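Local coordinates for cobalamin (Vitamin B12) biosynthesis CbiX protein (Marinobacter aquaeolei, PDB 3LYH) that is probably a metal-binding lyase of the CbiX family in the chelatase clan, assigned to cobalamin (vitamin B12) biosynthesis, at residues B[5-10]-B[51-56]; B[29-32]-B[37-40]. All coordinates share one frame; numbering follows the deposited sequence.

From the N terminus, the chain enters strand 6-12, folds back through helix 18-34 and returns in strand 38-42 alongside the first strand. Contact 2 (29-32 with 37-40) closes the short loop at the end of this helix, where the helix end packs against the start of the strand. The chain then continues into helix 50-59, which contact 1 (5-10 with 51-56) seats on strand 6-12, so that contact 2 is nested inside the larger loop closed by contact 1. The two meet at the parallel pairing of strands 6-12 and 38-42, with centres about 10 Å apart; their helices lie on opposite faces of the sheet.

Contact 1. Residues B[5-10]-B[51-56]; sequences PHQIIL and DTIVNR
In the helix-on-sheet layer of this alpha/beta fold, I9 of strand 6-12 meets I53 and V54 of helix 50-59. The segment axes run almost antiparallel, at 166°, with a closest approach of 10.2 Å, a spacing that branched aliphatic side chains can bridge. I9 does most of this from the strand. With CG1 anti to the carbonyl carbon (chi1 -58°) and the chain then extended (chi2 176°), its CD1 is carried forward to the helix.

The CG2 methyl of I53 lies alongside that arm, 3.8 Å from I9 CG1, and the two isoleucine side chains slide past each other in opposite directions. V54 arrives differently: its side chain crosses that of I9 at about a right angle and sets CG2 3.8 Å from I9 CD1. The end methyl of I9 therefore touches both branched helix residues, and the packing of I9, I53 and V54 is apolar and buried. Q7, two residues earlier on the strand, also directs its CB toward the helix.

F65 of the neighbouring strand 64-69 and A41 of strand 38-42 also pack against I9. I8 points away from the helix, and L121 and V117 of the second subunit pack on I8 and L10 respectively. On the helix, V54 also packs on H93 of helix 78-93. Helix 50-59 leaves edge strand 38-42 and leads to strand 64-69, spanning strand 6-12 between them, the arrangement of a beta-alpha-beta crossover that skips one strand of a parallel sheet.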
loop_
_atom_site.group_PDB
_atom_site.type_symbol
_atom_site.label_atom_id
_atom_site.label_comp_id
_atom_site.label_asym_id
_atom_site.label_seq_id
_atom_site.Cartn_x
_atom_site.Cartn_y
_atom_site.Cartn_z
ATOM N N PRO B 5 14.555 13.208 -21.189
ATOM C CA PRO B 5 13.729 12.067 -20.732
ATOM C C PRO B 5 13.743 12.015 -19.204
ATOM O O PRO B 5 14.786 12.266 -18.591
ATOM C CB PRO B 5 14.461 10.841 -21.281
ATOM C CG PRO B 5 15.884 11.247 -21.293
ATOM C CD PRO B 5 15.912 12.755 -21.565
ATOM N N HIS B 6 12.595 11.683 -18.619
ATOM C CA HIS B 6 12.382 11.799 -17.189
ATOM C C HIS B 6 12.209 10.413 -16.585
ATOM O O HIS B 6 11.285 9.643 -16.946
ATOM C CB HIS B 6 11.158 12.644 -16.933
ATOM C CG HIS B 6 11.083 13.170 -15.545
ATOM N ND1 HIS B 6 11.514 14.440 -15.217
ATOM C CD2 HIS B 6 10.661 12.598 -14.395
ATOM C CE1 HIS B 6 11.347 14.625 -13.918
ATOM N NE2 HIS B 6 10.814 13.529 -13.405
ATOM N N GLN B 7 13.113 10.077 -15.673
ATOM C CA GLN B 7 13.120 8.730 -15.083
ATOM C C GLN B 7 12.187 8.715 -13.910
ATOM O O GLN B 7 12.301 9.559 -13.041
ATOM C CB GLN B 7 14.521 8.363 -14.593
ATOM C CG GLN B 7 14.620 7.001 -13.876
ATOM C CD GLN B 7 14.565 5.774 -14.802
ATOM O OE1 GLN B 7 13.977 4.725 -14.443
ATOM N NE2 GLN B 7 15.208 5.875 -15.955
ATOM N N ILE B 8 11.278 7.752 -13.877
ATOM C CA ILE B 8 10.470 7.481 -12.700
ATOM C C ILE B 8 11.148 6.359 -11.911
ATOM O O ILE B 8 11.531 5.332 -12.456
ATOM C CB ILE B 8 9.054 7.027 -13.093
ATOM C CG1 ILE B 8 8.260 8.186 -13.706
ATOM C CG2 ILE B 8 8.308 6.405 -11.892
ATOM C CD1 ILE B 8 7.722 9.187 -12.625
ATOM N N ILE B 9 11.300 6.583 -10.613
ATOM C CA ILE B 9 11.753 5.573 -9.669
ATOM C C ILE B 9 10.604 5.303 -8.716
ATOM O O ILE B 9 10.198 6.207 -7.959
ATOM C CB ILE B 9 13.008 6.008 -8.885
ATOM C CG1 ILE B 9 14.109 6.322 -9.870
ATOM C CG2 ILE B 9 13.485 4.856 -7.967
ATOM C CD1 ILE B 9 15.420 6.860 -9.255
ATOM N N LEU B 10 10.092 4.080 -8.747
ATOM C CA LEU B 10 9.078 3.609 -7.783
ATOM C C LEU B 10 9.835 3.119 -6.592
ATOM O O LEU B 10 10.611 2.180 -6.724
ATOM C CB LEU B 10 8.182 2.518 -8.344
ATOM C CG LEU B 10 7.415 2.860 -9.607
ATOM C CD1 LEU B 10 6.538 1.712 -10.123
ATOM C CD2 LEU B 10 6.626 4.110 -9.468
ATOM N N ASP B 51 20.709 4.337 -5.488
ATOM C CA ASP B 51 21.952 4.708 -6.119
ATOM C C ASP B 51 22.157 3.937 -7.419
ATOM O O ASP B 51 22.569 4.534 -8.402
ATOM C CB ASP B 51 23.162 4.528 -5.187
ATOM C CG ASP B 51 24.270 5.497 -5.513
ATOM O OD1 ASP B 51 25.153 5.150 -6.316
ATOM O OD2 ASP B 51 24.233 6.618 -4.983
ATOM N N THR B 52 21.840 2.628 -7.425
ATOM C CA THR B 52 22.013 1.794 -8.610
ATOM C C THR B 52 21.134 2.223 -9.759
ATOM O O THR B 52 21.591 2.277 -10.892
ATOM C CB THR B 52 21.777 0.295 -8.285
ATOM O OG1 THR B 52 22.835 -0.159 -7.449
ATOM C CG2 THR B 52 21.725 -0.546 -9.555
ATOM N N ILE B 53 19.880 2.556 -9.466
ATOM C CA ILE B 53 18.986 3.046 -10.502
ATOM C C ILE B 53 19.426 4.421 -11.022
ATOM O O ILE B 53 19.378 4.697 -12.238
ATOM C CB ILE B 53 17.522 3.055 -10.016
ATOM C CG1 ILE B 53 17.048 1.642 -9.679
ATOM C CG2 ILE B 53 16.579 3.688 -11.087
ATOM C CD1 ILE B 53 17.162 0.623 -10.825
ATOM N N VAL B 54 19.832 5.302 -10.114
ATOM C CA VAL B 54 20.255 6.639 -10.545
ATOM C C VAL B 54 21.534 6.529 -11.365
ATOM O O VAL B 54 21.630 7.115 -12.434
ATOM C CB VAL B 54 20.403 7.632 -9.361
ATOM C CG1 VAL B 54 21.083 8.896 -9.844
ATOM C CG2 VAL B 54 19.037 7.931 -8.715
ATOM N N ASN B 55 22.467 5.712 -10.877
ATOM C CA ASN B 55 23.743 5.459 -11.567
ATOM C C ASN B 55 23.497 4.939 -12.992
ATOM O O ASN B 55 24.136 5.371 -13.946
ATOM C CB ASN B 55 24.587 4.481 -10.740
ATOM C CG ASN B 55 26.071 4.602 -11.001
ATOM O OD1 ASN B 55 26.673 5.641 -10.744
ATOM N ND2 ASN B 55 26.677 3.523 -11.493
ATOM N N ARG B 56 22.518 4.045 -13.128
ATOM C CA ARG B 56 22.154 3.450 -14.408
ATOM C C ARG B 56 21.454 4.408 -15.386
ATOM O O ARG B 56 21.735 4.381 -16.592
ATOM C CB ARG B 56 21.228 2.224 -14.186
ATOM C CG ARG B 56 21.925 0.903 -13.907
ATOM C CD ARG B 56 21.065 -0.273 -14.420
ATOM N NE ARG B 56 21.370 -1.525 -13.726
ATOM C CZ ARG B 56 20.617 -2.115 -12.789
ATOM N NH1 ARG B 56 19.441 -1.613 -12.394
ATOM N NH2 ARG B 56 21.051 -3.250 -12.232
#

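Contact 2. Residues B[29-32]-B[37-40]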
loop_
_atom_site.group_PDB
_atom_site.type_symbol
_atom_site.label_atom_id
_atom_site.label_comp_id
_atom_site.label_asym_id
_atom_site.label_seq_id
_atom_site.Cartn_x
_atom_site.Cartn_y
_atom_site.Cartn_z
ATOM N N GLU B 29 5.132 -3.630 -11.917
ATOM C CA GLU B 29 5.305 -4.209 -13.260
ATOM C C GLU B 29 4.472 -3.512 -14.372
ATOM O O GLU B 29 5.032 -3.224 -15.411
ATOM C CB GLU B 29 5.004 -5.708 -13.240
ATOM C CG GLU B 29 5.410 -6.406 -14.443
ATOM C CD GLU B 29 5.445 -7.911 -14.226
ATOM O OE1 GLU B 29 4.416 -8.479 -13.834
ATOM O OE2 GLU B 29 6.515 -8.505 -14.427
ATOM N N PRO B 30 3.191 -3.211 -14.134
ATOM C CA PRO B 30 2.447 -2.443 -15.193
ATOM C C PRO B 30 3.107 -1.098 -15.568
ATOM O O PRO B 30 3.195 -0.743 -16.754
ATOM C CB PRO B 30 1.071 -2.256 -14.572
ATOM C CG PRO B 30 0.953 -3.443 -13.669
ATOM C CD PRO B 30 2.289 -3.524 -13.014
ATOM N N THR B 31 3.611 -0.368 -14.575
ATOM C CA THR B 31 4.340 0.878 -14.849
ATOM C C THR B 31 5.623 0.643 -15.612
ATOM O O THR B 31 5.878 1.241 -16.670
ATOM C CB THR B 31 4.674 1.648 -13.560
ATOM O OG1 THR B 31 3.456 2.006 -12.897
ATOM C CG2 THR B 31 5.489 2.933 -13.869
ATOM N N VAL B 32 6.436 -0.253 -15.083
ATOM C CA VAL B 32 7.757 -0.420 -15.667
ATOM C C VAL B 32 7.703 -1.022 -17.075
ATOM O O VAL B 32 8.578 -0.692 -17.901
ATOM C CB VAL B 32 8.765 -1.109 -14.723
ATOM C CG1 VAL B 32 8.819 -0.359 -13.407
ATOM C CG2 VAL B 32 8.435 -2.541 -14.512
ATOM N N ASN B 37 11.507 4.448 -19.195
ATOM C CA ASN B 37 12.336 5.071 -18.140
ATOM C C ASN B 37 11.646 5.046 -16.781
ATOM O O ASN B 37 11.494 6.090 -16.108
ATOM C CB ASN B 37 12.733 6.486 -18.513
ATOM C CG ASN B 37 13.357 6.554 -19.905
ATOM O OD1 ASN B 37 14.283 5.800 -20.196
ATOM N ND2 ASN B 37 12.814 7.423 -20.784
ATOM N N ALA B 38 11.169 3.858 -16.410
ATOM C CA ALA B 38 10.561 3.647 -15.100
ATOM C C ALA B 38 11.139 2.371 -14.476
ATOM O O ALA B 38 11.332 1.391 -15.161
ATOM C CB ALA B 38 8.983 3.642 -15.206
ATOM N N ALA B 39 11.465 2.440 -13.174
ATOM C CA ALA B 39 12.118 1.308 -12.494
ATOM C C ALA B 39 11.723 1.287 -11.028
ATOM O O ALA B 39 11.422 2.356 -10.449
ATOM C CB ALA B 39 13.618 1.419 -12.626
ATOM N N ILE B 40 11.703 0.103 -10.452
ATOM C CA ILE B 40 11.540 -0.000 -8.986
ATOM C C ILE B 40 12.923 0.055 -8.340
ATOM O O ILE B 40 13.913 -0.415 -8.926
ATOM C CB ILE B 40 10.818 -1.306 -8.525
ATOM C CG1 ILE B 40 10.462 -1.226 -7.053
ATOM C CG2 ILE B 40 11.649 -2.600 -8.880
ATOM C CD1 ILE B 40 9.479 -2.253 -6.574
HETATM O O HOH W 1 10.419 1.466 -18.133
#
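V32 and T31 approach strand 38-42 in different ways, one over its backbone and one methyl to methyl. V32, modelled in two conformers of which one is described here, lays CG1 across the main chain between A38 and I40. That methyl sits 3.5 Å from A38 O and 3.8 Å from A39 CA, so it rests on peptide atoms more than on a side chain; A38 CB is farther, at 4.4 Å. The torsion explains the placing: CG1 is anti to the carbonyl carbon (chi1 -54°) and CG2 takes the crowded position between N and C.

T31 meets the strand with its methyl branch. CG2, anti to the backbone N, comes within 3.8 Å of A38 CB, which points back at the helix, while OG1 is turned to the backbone-N side. At the small A38 the end of helix 18-34 lies close to the strand, the CA atoms of V32 and A38 being 5.0 Å apart. This is the return half of the beta-alpha-beta unit made by strand 6-12, helix 18-34 and strand 38-42, where a short connection leads from the helix end into the edge strand. N37 makes the turn with a left-handed backbone conformation (phi 59°, psi 50°).

A water joins the two backbones at this corner: it accepts from A38 N at 3.0 Å and appears to donate to V32 O at 2.8 Å. T31 also packs on L10 of strand 6-12 and on R114 of the second subunit. I40 packs on F24, E25 and A28 of the same helix.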